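Local structure of cellobiose 2-epimerase (Caldibacillus thermoamylovorans, 5ZHB) at residues His77-Leu82 with Thr122-Val127; Phe19-Lys24 with Leu72-His77; Phe59-Arg64 with Phe380-Ile385. The protein catalyses the reversible epimerisation of cellobiose at C2 of its reducing-end glucose, giving 4-O-beta-D-glucosyl-D-mannose. All blocks are in the same frame, centred on the assembly; numbering follows the deposited sequence.

Contact 1 (His77-Leu82 with Thr122-Val127); sequences HAYRFL and TEYYRV
Tyr79 and Tyr124 lay their rings against each other in an offset stack, which joins helix 69-86 of the outer ring to helix 111-128 of the inner ring in the (alpha/alpha)6 barrel of this epimerase family. The ring centroids are 4.5 Å apart and the planes differ by 15°, so the overlap is nearly parallel but displaced toward the rims. Tyr124 CE2 makes the closest approach, 3.4 Å from Tyr79 CG, and CD2 of the same edge sits over Tyr79 CD1. In the other direction, Tyr79 CB lies over the Tyr124 face, 3.9 Å from its centroid and 18° off the normal, a CH-pi contact. In both residues the bond from CA to CB points toward the other helix, and with CG anti to the backbone N (chi1 176° in Tyr79) the ring swings beside its own carbonyl carbon; the side chains cross at about a right angle and meet face to face. The buried hydroxyls part company: Tyr79 OH bonds to Glu132 OE1 on helix 131-145, and Tyr124 OH bonds to Asn76 OD1, one turn earlier on helix 69-86. A leucine in place of Tyr124 would probably leave the Tyr79 ring without its stacking partner and Asn76 OD1 without the hydroxyl. That bond, Tyr124 OH to Asn76 OD1, ties the far end of the stacked ring to the same helix that carries Tyr79.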
loop_
_atom_site.group_PDB
_atom_site.type_symbol
_atom_site.label_atom_id
_atom_site.label_comp_id
_atom_site.label_asym_id
_atom_site.label_seq_id
_atom_site.Cartn_x
_atom_site.Cartn_y
_atom_site.Cartn_z
ATOM N N HIS A 77 8.608 18.481 -1.117
ATOM C CA HIS A 77 7.354 19.175 -0.873
ATOM C C HIS A 77 6.409 18.311 -0.026
ATOM O O HIS A 77 5.693 18.792 0.861
ATOM C CB HIS A 77 6.733 19.540 -2.224
ATOM C CG HIS A 77 5.526 20.381 -2.117
ATOM N ND1 HIS A 77 5.630 21.717 -1.801
ATOM C CD2 HIS A 77 4.209 20.122 -2.240
ATOM C CE1 HIS A 77 4.419 22.252 -1.767
ATOM N NE2 HIS A 77 3.535 21.299 -2.009
ATOM N N ALA A 78 6.406 17.006 -0.309
ATOM C CA ALA A 78 5.576 16.074 0.446
ATOM C C ALA A 78 6.080 15.930 1.877
ATOM O O ALA A 78 5.286 15.914 2.817
ATOM C CB ALA A 78 5.503 14.746 -0.281
ATOM N N TYR A 79 7.408 15.862 2.042
ATOM C CA TYR A 79 8.031 15.718 3.349
ATOM C C TYR A 79 7.663 16.881 4.278
ATOM O O TYR A 79 7.283 16.665 5.447
ATOM C CB TYR A 79 9.541 15.566 3.176
ATOM C CG TYR A 79 10.244 15.520 4.514
ATOM C CD1 TYR A 79 10.276 14.346 5.249
ATOM C CD2 TYR A 79 10.874 16.644 5.035
ATOM C CE1 TYR A 79 10.906 14.283 6.475
ATOM C CE2 TYR A 79 11.498 16.591 6.267
ATOM C CZ TYR A 79 11.519 15.410 6.983
ATOM O OH TYR A 79 12.170 15.294 8.170
ATOM N N ARG A 80 7.777 18.106 3.740
ATOM C CA ARG A 80 7.411 19.327 4.447
ATOM C C ARG A 80 5.974 19.286 4.953
ATOM O O ARG A 80 5.720 19.536 6.116
ATOM C CB ARG A 80 7.585 20.573 3.566
ATOM C CG ARG A 80 9.049 20.894 3.303
ATOM C CD ARG A 80 9.194 22.270 2.663
ATOM N NE ARG A 80 8.875 22.347 1.233
ATOM C CZ ARG A 80 9.679 22.023 0.220
ATOM N NH1 ARG A 80 10.947 21.683 0.426
ATOM N NH2 ARG A 80 9.208 22.059 -1.014
ATOM N N PHE A 81 5.026 18.964 4.086
ATOM C CA PHE A 81 3.638 18.926 4.504
ATOM C C PHE A 81 3.394 17.848 5.561
ATOM O O PHE A 81 2.582 18.037 6.474
ATOM C CB PHE A 81 2.734 18.657 3.296
ATOM C CG PHE A 81 1.285 18.951 3.636
ATOM C CD1 PHE A 81 0.879 20.257 3.875
ATOM C CD2 PHE A 81 0.316 17.935 3.708
ATOM C CE1 PHE A 81 -0.458 20.542 4.124
ATOM C CE2 PHE A 81 -0.994 18.223 4.030
ATOM C CZ PHE A 81 -1.391 19.526 4.211
ATOM N N LEU A 82 4.027 16.686 5.370
ATOM C CA LEU A 82 3.882 15.572 6.296
ATOM C C LEU A 82 4.373 15.987 7.682
ATOM O O LEU A 82 3.665 15.757 8.657
ATOM C CB LEU A 82 4.597 14.311 5.814
ATOM C CG LEU A 82 4.473 13.082 6.722
ATOM C CD1 LEU A 82 3.040 12.546 6.664
ATOM C CD2 LEU A 82 5.484 12.006 6.370
ATOM N N THR A 122 11.218 6.427 5.757
ATOM C CA THR A 122 12.400 5.622 5.497
ATOM C C THR A 122 12.780 5.718 4.024
ATOM O O THR A 122 13.955 5.880 3.724
ATOM C CB THR A 122 12.234 4.189 6.008
ATOM O OG1 THR A 122 11.108 3.536 5.425
ATOM C CG2 THR A 122 12.078 4.167 7.516
ATOM N N GLU A 123 11.799 5.726 3.107
ATOM C CA GLU A 123 12.112 5.845 1.695
ATOM C C GLU A 123 12.760 7.206 1.401
ATOM O O GLU A 123 13.723 7.305 0.632
ATOM C CB GLU A 123 10.860 5.662 0.846
ATOM C CG GLU A 123 11.133 5.450 -0.640
ATOM C CD GLU A 123 11.843 4.136 -0.966
ATOM O OE1 GLU A 123 11.940 3.208 -0.131
ATOM O OE2 GLU A 123 12.337 4.088 -2.103
ATOM N N TYR A 124 12.245 8.267 2.023
ATOM C CA TYR A 124 12.805 9.590 1.831
ATOM C C TYR A 124 14.229 9.599 2.384
ATOM O O TYR A 124 15.133 10.179 1.786
ATOM C CB TYR A 124 11.882 10.605 2.507
ATOM C CG TYR A 124 12.324 12.051 2.332
ATOM C CD1 TYR A 124 12.214 12.678 1.111
ATOM C CD2 TYR A 124 12.754 12.803 3.423
ATOM C CE1 TYR A 124 12.564 14.008 0.960
ATOM C CE2 TYR A 124 13.124 14.126 3.280
ATOM C CZ TYR A 124 13.035 14.727 2.044
ATOM O OH TYR A 124 13.371 16.050 1.862
ATOM N N TYR A 125 14.431 8.900 3.505
ATOM C CA TYR A 125 15.758 8.834 4.088
ATOM C C TYR A 125 16.712 8.143 3.111
ATOM O O TYR A 125 17.851 8.560 2.951
ATOM C CB TYR A 125 15.694 8.150 5.447
ATOM C CG TYR A 125 17.058 8.071 6.115
ATOM C CD1 TYR A 125 17.595 9.167 6.786
ATOM C CD2 TYR A 125 17.824 6.919 6.018
ATOM C CE1 TYR A 125 18.842 9.092 7.396
ATOM C CE2 TYR A 125 19.077 6.840 6.600
ATOM C CZ TYR A 125 19.577 7.920 7.305
ATOM O OH TYR A 125 20.799 7.783 7.892
ATOM N N ARG A 126 16.238 7.111 2.405
ATOM C CA ARG A 126 17.098 6.398 1.470
ATOM C C ARG A 126 17.719 7.368 0.465
ATOM O O ARG A 126 18.860 7.169 0.063
ATOM C CB ARG A 126 16.381 5.252 0.740
ATOM C CG ARG A 126 15.961 4.165 1.718
ATOM C CD ARG A 126 15.118 3.069 1.115
ATOM N NE ARG A 126 15.899 2.250 0.186
ATOM C CZ ARG A 126 15.396 1.367 -0.655
ATOM N NH1 ARG A 126 14.088 1.194 -0.759
ATOM N NH2 ARG A 126 16.209 0.681 -1.436
ATOM N N VAL A 127 16.980 8.385 0.030
ATOM C CA VAL A 127 17.467 9.255 -1.029
ATOM C C VAL A 127 18.000 10.592 -0.503
ATOM O O VAL A 127 18.467 11.373 -1.327
ATOM C CB VAL A 127 16.417 9.494 -2.133
ATOM C CG1 VAL A 127 15.985 8.173 -2.765
ATOM C CG2 VAL A 127 15.193 10.280 -1.661
#

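Contact 2 (Phe19-Lys24 with Leu72-His77); sequences FWAKLK and LQQANH
Ala21 and Gln74 bring the backbones nearest, CA to CA 7.1 Å, where a type I beta turn, Ala21 to Lys24, follows on from helix 2-21 beside helix 69-86. Lys24 carries most of the contact. Its aliphatic chain, extended until a bend at chi4 (-73°), passes between Gln74 and His77. CD rests against the Gln74 amide, 3.4 Å from OE1, and CG lies near His77 CD2. Further out, Lys24 CE sits over one face of the imidazole, 3.8 Å from the His77 centroid and 23° off the ring normal, a CH-pi contact. The two helices belong to the outer layer of the (alpha/alpha)6 barrel, and the lysine reaches from the turn across to the second of them. Its NZ goes on to a salt bridge with Asp26, and His77 NE2 makes weak bonds to the carbonyl oxygens of Asp25 and Gly30 in the same loop. Gln74, bent at chi2, turns its amide back toward Ala21, whose CB is 4.2 Å from Gln74 CD. Gln74 OE1 is bonded to Tyr31 OH. A water donates to Ala21 O at 2.7 Å and accepts a weak bond from Gln74 NE2 at 3.2 Å.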
loop_
_atom_site.group_PDB
_atom_site.type_symbol
_atom_site.label_atom_id
_atom_site.label_comp_id
_atom_site.label_asym_id
_atom_site.label_seq_id
_atom_site.Cartn_x
_atom_site.Cartn_y
_atom_site.Cartn_z
ATOM N N PHE A 19 0.919 13.753 -13.806
ATOM C CA PHE A 19 -0.419 14.039 -13.309
ATOM C C PHE A 19 -0.366 14.474 -11.836
ATOM O O PHE A 19 -0.954 15.489 -11.459
ATOM C CB PHE A 19 -1.325 12.817 -13.470
ATOM C CG PHE A 19 -2.614 12.889 -12.659
ATOM C CD1 PHE A 19 -2.669 12.422 -11.350
ATOM C CD2 PHE A 19 -3.772 13.388 -13.235
ATOM C CE1 PHE A 19 -3.848 12.489 -10.634
ATOM C CE2 PHE A 19 -4.944 13.456 -12.529
ATOM C CZ PHE A 19 -5.004 12.966 -11.239
ATOM N N TRP A 20 0.376 13.713 -11.015
ATOM C CA TRP A 20 0.544 13.998 -9.600
ATOM C C TRP A 20 1.303 15.303 -9.363
ATOM O O TRP A 20 0.960 16.051 -8.457
ATOM C CB TRP A 20 1.192 12.776 -8.926
ATOM C CG TRP A 20 0.208 11.644 -8.880
ATOM C CD1 TRP A 20 0.055 10.591 -9.728
ATOM C CD2 TRP A 20 -0.914 11.602 -7.985
ATOM N NE1 TRP A 20 -1.054 9.866 -9.396
ATOM C CE2 TRP A 20 -1.673 10.469 -8.334
ATOM C CE3 TRP A 20 -1.314 12.397 -6.908
ATOM C CZ2 TRP A 20 -2.816 10.118 -7.626
ATOM C CZ3 TRP A 20 -2.453 12.061 -6.219
ATOM C CH2 TRP A 20 -3.207 10.952 -6.595
ATOM N N ALA A 21 2.315 15.605 -10.192
ATOM C CA ALA A 21 3.018 16.884 -10.111
ATOM C C ALA A 21 2.095 18.081 -10.353
ATOM O O ALA A 21 2.293 19.117 -9.723
ATOM C CB ALA A 21 4.182 16.906 -11.076
ATOM N N LYS A 22 1.061 17.933 -11.202
ATOM C CA LYS A 22 0.102 18.993 -11.455
ATOM C C LYS A 22 -0.804 19.234 -10.238
ATOM O O LYS A 22 -1.617 20.160 -10.253
ATOM C CB LYS A 22 -0.733 18.687 -12.710
ATOM C CG LYS A 22 -0.049 18.907 -14.067
ATOM C CD LYS A 22 -0.856 18.525 -15.314
ATOM C CE LYS A 22 -0.680 17.081 -15.763
ATOM N NZ LYS A 22 -1.886 16.373 -16.238
ATOM N N LEU A 23 -0.725 18.392 -9.195
ATOM C CA LEU A 23 -1.527 18.621 -7.996
ATOM C C LEU A 23 -0.706 19.292 -6.887
ATOM O O LEU A 23 -1.167 19.374 -5.739
ATOM C CB LEU A 23 -2.115 17.287 -7.513
ATOM C CG LEU A 23 -3.028 16.537 -8.487
ATOM C CD1 LEU A 23 -3.595 15.301 -7.781
ATOM C CD2 LEU A 23 -4.172 17.418 -9.068
ATOM N N LYS A 24 0.549 19.671 -7.175
ATOM C CA LYS A 24 1.407 20.299 -6.177
ATOM C C LYS A 24 0.743 21.600 -5.721
ATOM O O LYS A 24 0.317 22.396 -6.558
ATOM C CB LYS A 24 2.811 20.566 -6.740
ATOM C CG LYS A 24 3.834 21.029 -5.748
ATOM C CD LYS A 24 5.251 20.821 -6.238
ATOM C CE LYS A 24 6.274 21.494 -5.405
ATOM N NZ LYS A 24 6.249 22.949 -5.601
ATOM N N LEU A 72 12.789 14.414 -6.712
ATOM C CA LEU A 72 13.281 14.823 -5.406
ATOM C C LEU A 72 12.580 16.090 -4.916
ATOM O O LEU A 72 12.303 16.203 -3.719
ATOM C CB LEU A 72 14.797 15.039 -5.391
ATOM C CG LEU A 72 15.385 15.481 -4.044
ATOM C CD1 LEU A 72 15.090 14.459 -2.960
ATOM C CD2 LEU A 72 16.894 15.736 -4.128
ATOM N N GLN A 73 12.359 17.057 -5.818
ATOM C CA GLN A 73 11.678 18.296 -5.465
ATOM C C GLN A 73 10.240 18.000 -5.039
ATOM O O GLN A 73 9.727 18.601 -4.106
ATOM C CB GLN A 73 11.748 19.309 -6.606
ATOM C CG GLN A 73 13.153 19.871 -6.838
ATOM C CD GLN A 73 13.247 20.844 -7.994
ATOM O OE1 GLN A 73 14.343 21.154 -8.478
ATOM N NE2 GLN A 73 12.104 21.323 -8.466
ATOM N N GLN A 74 9.571 17.067 -5.726
ATOM C CA GLN A 74 8.230 16.673 -5.315
ATOM C C GLN A 74 8.286 16.005 -3.945
ATOM O O GLN A 74 7.470 16.303 -3.073
ATOM C CB GLN A 74 7.604 15.761 -6.372
ATOM C CG GLN A 74 7.485 16.411 -7.747
ATOM C CD GLN A 74 6.562 17.600 -7.713
ATOM O OE1 GLN A 74 5.468 17.541 -7.142
ATOM N NE2 GLN A 74 7.010 18.703 -8.292
ATOM N N ALA A 75 9.253 15.094 -3.760
ATOM C CA ALA A 75 9.418 14.400 -2.483
ATOM C C ALA A 75 9.627 15.385 -1.330
ATOM O O ALA A 75 9.036 15.237 -0.255
ATOM C CB ALA A 75 10.546 13.416 -2.537
ATOM N N ASN A 76 10.509 16.376 -1.532
ATOM C CA ASN A 76 10.715 17.398 -0.514
ATOM C C ASN A 76 9.419 18.094 -0.122
ATOM O O ASN A 76 9.207 18.337 1.062
ATOM C CB ASN A 76 11.690 18.478 -0.961
ATOM C CG ASN A 76 13.059 17.900 -1.226
ATOM O OD1 ASN A 76 13.494 16.943 -0.560
ATOM N ND2 ASN A 76 13.732 18.455 -2.220
ATOM N N HIS A 77 8.608 18.481 -1.117
ATOM C CA HIS A 77 7.354 19.175 -0.873
ATOM C C HIS A 77 6.409 18.311 -0.026
ATOM O O HIS A 77 5.693 18.792 0.861
ATOM C CB HIS A 77 6.733 19.540 -2.224
ATOM C CG HIS A 77 5.526 20.381 -2.117
ATOM N ND1 HIS A 77 5.630 21.717 -1.801
ATOM C CD2 HIS A 77 4.209 20.122 -2.240
ATOM C CE1 HIS A 77 4.419 22.252 -1.767
ATOM N NE2 HIS A 77 3.535 21.299 -2.009
HETATM O O HOH W 1 4.706 20.339 -9.850
#

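Contact 3 (Phe59-Arg64 with Phe380-Ile385); sequences FSAAYR and FCLEFI
The closure of the inner ring of the (alpha/alpha)6 barrel runs through Leu382 and the pair Ala61 and Ala62, which bring together helix 49-66, near the start of the chain, and helix 375-387, at its end. The two segments run in the same general direction, as neighbouring inner helices of such a barrel do, and Ala62 CA and Leu382 CA are 7.0 Å apart, the closest pair of CA atoms. One leucine does all the touching from its side. Its CG is anti to the carbonyl carbon (chi1 -67°), which carries the isobutyl group out from helix 375-387 to the facing helix. There CD1 lodges against two consecutive alanines: it is 3.8 Å from Ala61 CB and 3.7 Å from the backbone N of Ala62, with Ala62 CB a little further off at 4.4 Å. The second methyl, CD2, lies 4.1 Å from Ala62 CA. The leucine therefore rests on helix backbone as much as on side chain, which the small alanine methyl groups permit.

From the outer layer, helix 2-21 packs against both partners, Leu17 on Ala62 and Leu12 on Leu382. Charged groups flank the apolar patch. Arg64 bonds through NE to Glu123 and through NH1 to Glu386, the latter a second tie to helix 375-387, whereas Glu383 OE1 pairs with Arg387. Arg64 NH2 and Glu383 OE2, of opposite charge, remain 6.2 Å apart and form no bridge here.

No hydrogen bond links the two segments. Their mutual hold is thus apolar and depends on the fit of a branched side chain against alanine-lined backbone, with the directional, charged link supplied by Arg64 and Glu386 just beyond.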
loop_
_atom_site.group_PDB
_atom_site.type_symbol
_atom_site.label_atom_id
_atom_site.label_comp_id
_atom_site.label_asym_id
_atom_site.label_seq_id
_atom_site.Cartn_x
_atom_site.Cartn_y
_atom_site.Cartn_z
ATOM N N PHE A 59 7.276 9.660 -4.776
ATOM C CA PHE A 59 8.281 10.561 -5.327
ATOM C C PHE A 59 9.692 10.196 -4.873
ATOM O O PHE A 59 10.626 10.331 -5.675
ATOM C CB PHE A 59 7.949 12.004 -4.970
ATOM C CG PHE A 59 6.853 12.561 -5.846
ATOM C CD1 PHE A 59 6.988 12.567 -7.224
ATOM C CD2 PHE A 59 5.654 12.996 -5.295
ATOM C CE1 PHE A 59 5.973 13.061 -8.027
ATOM C CE2 PHE A 59 4.649 13.490 -6.108
ATOM C CZ PHE A 59 4.811 13.517 -7.465
ATOM N N SER A 60 9.865 9.774 -3.621
ATOM C CA SER A 60 11.179 9.390 -3.121
ATOM C C SER A 60 11.712 8.178 -3.876
ATOM O O SER A 60 12.849 8.195 -4.340
ATOM C CB SER A 60 11.166 9.087 -1.647
ATOM O OG SER A 60 10.784 10.217 -0.874
ATOM N N ALA A 61 10.865 7.142 -4.014
ATOM C CA ALA A 61 11.237 5.932 -4.733
ATOM C C ALA A 61 11.502 6.241 -6.206
ATOM O O ALA A 61 12.411 5.646 -6.767
ATOM C CB ALA A 61 10.166 4.863 -4.618
ATOM N N ALA A 62 10.656 7.077 -6.844
ATOM C CA ALA A 62 10.877 7.455 -8.229
ATOM C C ALA A 62 12.266 8.069 -8.382
ATOM O O ALA A 62 12.977 7.764 -9.347
ATOM C CB ALA A 62 9.831 8.401 -8.748
ATOM N N TYR A 63 12.636 8.929 -7.425
ATOM C CA TYR A 63 13.939 9.580 -7.455
ATOM C C TYR A 63 15.056 8.551 -7.272
ATOM O O TYR A 63 16.035 8.578 -8.011
ATOM C CB TYR A 63 14.030 10.710 -6.426
ATOM C CG TYR A 63 15.386 11.402 -6.437
ATOM C CD1 TYR A 63 15.757 12.220 -7.496
ATOM C CD2 TYR A 63 16.297 11.231 -5.401
ATOM C CE1 TYR A 63 16.986 12.860 -7.520
ATOM C CE2 TYR A 63 17.537 11.853 -5.416
ATOM C CZ TYR A 63 17.879 12.679 -6.475
ATOM O OH TYR A 63 19.094 13.307 -6.492
ATOM N N ARG A 64 14.886 7.612 -6.337
ATOM C CA ARG A 64 15.881 6.579 -6.055
ATOM C C ARG A 64 16.221 5.781 -7.310
ATOM O O ARG A 64 17.384 5.489 -7.578
ATOM C CB ARG A 64 15.373 5.587 -5.003
ATOM C CG ARG A 64 16.417 4.560 -4.582
ATOM C CD ARG A 64 16.076 3.730 -3.368
ATOM N NE ARG A 64 14.713 3.200 -3.367
ATOM C CZ ARG A 64 14.257 2.203 -4.120
ATOM N NH1 ARG A 64 15.082 1.420 -4.769
ATOM N NH2 ARG A 64 12.962 1.974 -4.189
ATOM N N PHE A 380 4.435 -0.292 -8.755
ATOM C CA PHE A 380 4.428 -1.357 -9.735
ATOM C C PHE A 380 5.442 -1.075 -10.853
ATOM O O PHE A 380 6.250 -1.952 -11.174
ATOM C CB PHE A 380 2.999 -1.627 -10.218
ATOM C CG PHE A 380 2.860 -1.854 -11.712
ATOM C CD1 PHE A 380 3.295 -3.039 -12.304
ATOM C CD2 PHE A 380 2.283 -0.880 -12.519
ATOM C CE1 PHE A 380 3.124 -3.246 -13.663
ATOM C CE2 PHE A 380 2.120 -1.087 -13.874
ATOM C CZ PHE A 380 2.564 -2.259 -14.449
ATOM N N CYS A 381 5.377 0.115 -11.468
ATOM C CA CYS A 381 6.292 0.455 -12.544
ATOM C C CYS A 381 7.733 0.363 -12.044
ATOM O O CYS A 381 8.572 -0.235 -12.707
ATOM C CB CYS A 381 6.004 1.854 -13.082
ATOM S SG CYS A 381 4.394 2.013 -13.875
ATOM N N LEU A 382 8.008 0.907 -10.861
ATOM C CA LEU A 382 9.357 0.941 -10.290
ATOM C C LEU A 382 9.903 -0.441 -9.934
ATOM O O LEU A 382 11.102 -0.715 -10.104
ATOM C CB LEU A 382 9.358 1.860 -9.079
ATOM C CG LEU A 382 9.112 3.343 -9.393
ATOM C CD1 LEU A 382 8.924 4.107 -8.110
ATOM C CD2 LEU A 382 10.240 3.937 -10.214
ATOM N N GLU A 383 9.027 -1.332 -9.467
ATOM C CA GLU A 383 9.461 -2.677 -9.121
ATOM C C GLU A 383 9.984 -3.401 -10.364
ATOM O O GLU A 383 11.009 -4.081 -10.296
ATOM C CB GLU A 383 8.282 -3.413 -8.496
ATOM C CG GLU A 383 8.129 -3.189 -6.994
ATOM C CD GLU A 383 9.239 -3.832 -6.187
ATOM O OE1 GLU A 383 9.584 -5.000 -6.469
ATOM O OE2 GLU A 383 9.732 -3.171 -5.263
ATOM N N PHE A 384 9.235 -3.334 -11.464
ATOM C CA PHE A 384 9.668 -3.947 -12.716
ATOM C C PHE A 384 10.941 -3.297 -13.250
ATOM O O PHE A 384 11.868 -3.980 -13.665
ATOM C CB PHE A 384 8.587 -3.838 -13.774
ATOM C CG PHE A 384 7.579 -4.965 -13.669
ATOM C CD1 PHE A 384 7.785 -6.161 -14.345
ATOM C CD2 PHE A 384 6.440 -4.836 -12.886
ATOM C CE1 PHE A 384 6.817 -7.168 -14.305
ATOM C CE2 PHE A 384 5.523 -5.873 -12.783
ATOM C CZ PHE A 384 5.703 -7.029 -13.499
ATOM N N ILE A 385 11.000 -1.970 -13.237
ATOM C CA ILE A 385 12.222 -1.303 -13.656
ATOM C C ILE A 385 13.442 -1.857 -12.907
ATOM O O ILE A 385 14.489 -2.150 -13.502
ATOM C CB ILE A 385 12.064 0.218 -13.494
ATOM C CG1 ILE A 385 11.069 0.792 -14.520
ATOM C CG2 ILE A 385 13.439 0.889 -13.586
ATOM C CD1 ILE A 385 10.513 2.176 -14.184
#

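In the fold
The three contacts gather on neighbouring helices of one barrel. Contacts 1 and 2 have centres 11 Å apart and share helix 69-86 and His77; the centre of contact 3 lies about 14 Å from that of contact 1 and about 15 Å from that of contact 2. Along the chain contact 2 closes before contact 1 opens, contact 1 falls wholly within the span bridged by contact 3, and contacts 2 and 3 interleave. Helix 49-66 touches both other contacts, through Phe59 on Gln74 and Ala75 and through Ser60 on Tyr124. Contact 2 thus joins outer helices, contact 1 outer to inner, and contact 3 the first and last inner helices, closing the ring.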